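Local structure of mRNA-binding protein PUF3 (Saccharomyces cerevisiae, 3K49) at residues M304-K309 and A335-Y339. The protein binds the 3'-UTRs of mRNAs encoding mitochondrial proteins, and promotes deadenylation and decay of COX17 mRNA. Residues are numbered along the deposited sequence; the frame is centred on the assembly and turned at random.
Sequences MILMIK and AIRAY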
loop_
_atom_site.group_PDB
_atom_site.type_symbol
_atom_site.label_atom_id
_atom_site.label_comp_id
_atom_site.label_asym_id
_atom_site.label_seq_id
_atom_site.Cartn_x
_atom_site.Cartn_y
_atom_site.Cartn_z
ATOM N N MET A 304 28.851 15.655 1.159
ATOM C CA MET A 304 28.840 14.861 2.387
ATOM C C MET A 304 28.419 15.669 3.604
ATOM O O MET A 304 27.502 15.279 4.329
ATOM C CB MET A 304 30.223 14.276 2.645
ATOM C CG MET A 304 30.618 13.184 1.679
ATOM S SD MET A 304 29.909 11.603 2.170
ATOM C CE MET A 304 30.565 11.472 3.832
ATOM N N ILE A 305 29.093 16.793 3.824
ATOM C CA ILE A 305 28.884 17.584 5.032
ATOM C C ILE A 305 27.530 18.275 5.043
ATOM O O ILE A 305 26.883 18.366 6.088
ATOM C CB ILE A 305 29.966 18.664 5.192
ATOM C CG1 ILE A 305 31.357 18.029 5.207
ATOM C CG2 ILE A 305 29.726 19.474 6.458
ATOM C CD1 ILE A 305 31.562 17.038 6.329
ATOM N N LEU A 306 27.102 18.769 3.883
ATOM C CA LEU A 306 25.770 19.347 3.755
ATOM C C LEU A 306 24.732 18.283 4.090
ATOM O O LEU A 306 23.666 18.583 4.619
ATOM C CB LEU A 306 25.525 19.844 2.335
ATOM C CG LEU A 306 26.234 21.107 1.861
ATOM C CD1 LEU A 306 25.975 21.300 0.375
ATOM C CD2 LEU A 306 25.774 22.321 2.653
ATOM N N MET A 307 25.059 17.037 3.770
ATOM C CA MET A 307 24.155 15.921 3.988
ATOM C C MET A 307 24.138 15.456 5.446
ATOM O O MET A 307 23.066 15.310 6.034
ATOM C CB MET A 307 24.484 14.773 3.026
ATOM C CG MET A 307 23.993 15.043 1.607
ATOM S SD MET A 307 24.459 13.782 0.416
ATOM C CE MET A 307 23.692 12.325 1.130
ATOM N N ILE A 308 25.316 15.246 6.029
ATOM C CA ILE A 308 25.420 14.846 7.432
ATOM C C ILE A 308 24.650 15.772 8.369
ATOM O O ILE A 308 24.109 15.332 9.385
ATOM C CB ILE A 308 26.881 14.801 7.904
ATOM C CG1 ILE A 308 27.693 13.842 7.037
ATOM C CG2 ILE A 308 26.955 14.380 9.363
ATOM C CD1 ILE A 308 29.172 13.826 7.377
ATOM N N LYS A 309 24.597 17.053 8.023
ATOM C CA LYS A 309 23.989 18.057 8.892
ATOM C C LYS A 309 22.486 18.227 8.670
ATOM O O LYS A 309 21.821 18.952 9.415
ATOM C CB LYS A 309 24.668 19.413 8.695
ATOM C CG LYS A 309 26.114 19.459 9.152
ATOM C CD LYS A 309 26.721 20.832 8.932
ATOM C CE LYS A 309 28.167 20.878 9.395
ATOM N NZ LYS A 309 28.776 22.219 9.190
ATOM N N ALA A 335 35.398 10.187 6.417
ATOM C CA ALA A 335 34.798 11.518 6.357
ATOM C C ALA A 335 33.863 11.749 7.537
ATOM O O ALA A 335 33.883 12.811 8.164
ATOM C CB ALA A 335 34.058 11.708 5.050
ATOM N N ILE A 336 33.050 10.739 7.839
ATOM C CA ILE A 336 32.092 10.822 8.933
ATOM C C ILE A 336 32.822 10.940 10.257
ATOM O O ILE A 336 32.496 11.793 11.085
ATOM C CB ILE A 336 31.158 9.594 8.967
ATOM C CG1 ILE A 336 30.471 9.415 7.614
ATOM C CG2 ILE A 336 30.124 9.745 10.063
ATOM C CD1 ILE A 336 29.612 8.192 7.521
ATOM N N ARG A 337 33.812 10.079 10.453
ATOM C CA ARG A 337 34.626 10.113 11.662
ATOM C C ARG A 337 35.219 11.503 11.861
ATOM O O ARG A 337 35.209 12.049 12.967
ATOM C CB ARG A 337 35.738 9.067 11.586
ATOM C CG ARG A 337 35.291 7.647 11.898
ATOM C CD ARG A 337 36.338 6.637 11.430
ATOM N NE ARG A 337 36.083 5.285 11.928
ATOM C CZ ARG A 337 36.638 4.187 11.422
ATOM N NH1 ARG A 337 37.474 4.278 10.397
ATOM N NH2 ARG A 337 36.353 2.995 11.937
ATOM N N ALA A 338 35.721 12.077 10.776
ATOM C CA ALA A 338 36.289 13.417 10.813
ATOM C C ALA A 338 35.283 14.463 11.286
ATOM O O ALA A 338 35.618 15.333 12.089
ATOM C CB ALA A 338 36.839 13.793 9.450
ATOM N N TYR A 339 34.052 14.379 10.788
ATOM C CA TYR A 339 33.031 15.374 11.115
ATOM C C TYR A 339 32.705 15.412 12.604
ATOM O O TYR A 339 32.370 16.461 13.154
ATOM C CB TYR A 339 31.747 15.136 10.317
ATOM C CG TYR A 339 30.602 16.014 10.777
ATOM C CD1 TYR A 339 30.501 17.330 10.353
ATOM C CD2 TYR A 339 29.632 15.529 11.649
ATOM C CE1 TYR A 339 29.464 18.138 10.778
ATOM C CE2 TYR A 339 28.591 16.331 12.079
ATOM C CZ TYR A 339 28.513 17.634 11.640
ATOM O OH TYR A 339 27.479 18.439 12.064
#
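Y339, on helix 326-345, lays its ring across I305 and I308 of the short helix 303-308 and K309 just after it, joining two helices near the C-terminal end of the all-helical Pumilio homology domain. The short helix belongs to Pumilio repeat 8, the last in the curved array of helical repeats that binds RNA. Over the two short segments the axes stand 11.0 Å apart at 61°, a separation bridged by side chains: the tyrosine reaches from one side, aliphatic chains from the other. A chi1 of 171° turns the Y339 ring away from its own backbone N and sends it along the flank of the shorter helix. I308 CG2 lies over one face, off centre toward the rim, and makes a CH-pi contact 4.0 Å from the ring centroid and 27° from the normal. The other branch of I308 reaches outward to the root of the tyrosine, CD1 lying 4.1 Å from Y339 CB, and the two side chains slide past each other in opposite directions. I305 adds a looser, oblique touch, CD1 to Y339 CD1 at 4.2 Å. Farther toward the N-terminal ends of the segments, M304 folds its chain at chi2 and chi3 and sets its terminal methyl CE 3.7 Å from A335 CB, with I336 CG1 a little beyond. The last helix, 355-364, packs against both sides of the contact through L360, which touches I308 and I336, and R352 of the preceding loop packs on Y339. At the outer margin the aliphatic part of K309 takes the hydroxyl end of the ring: its chain is extended beyond CG, carrying CE near the ring plane at the edge beside Y339 CE1, while CG lies 3.4 Å from Y339 OH.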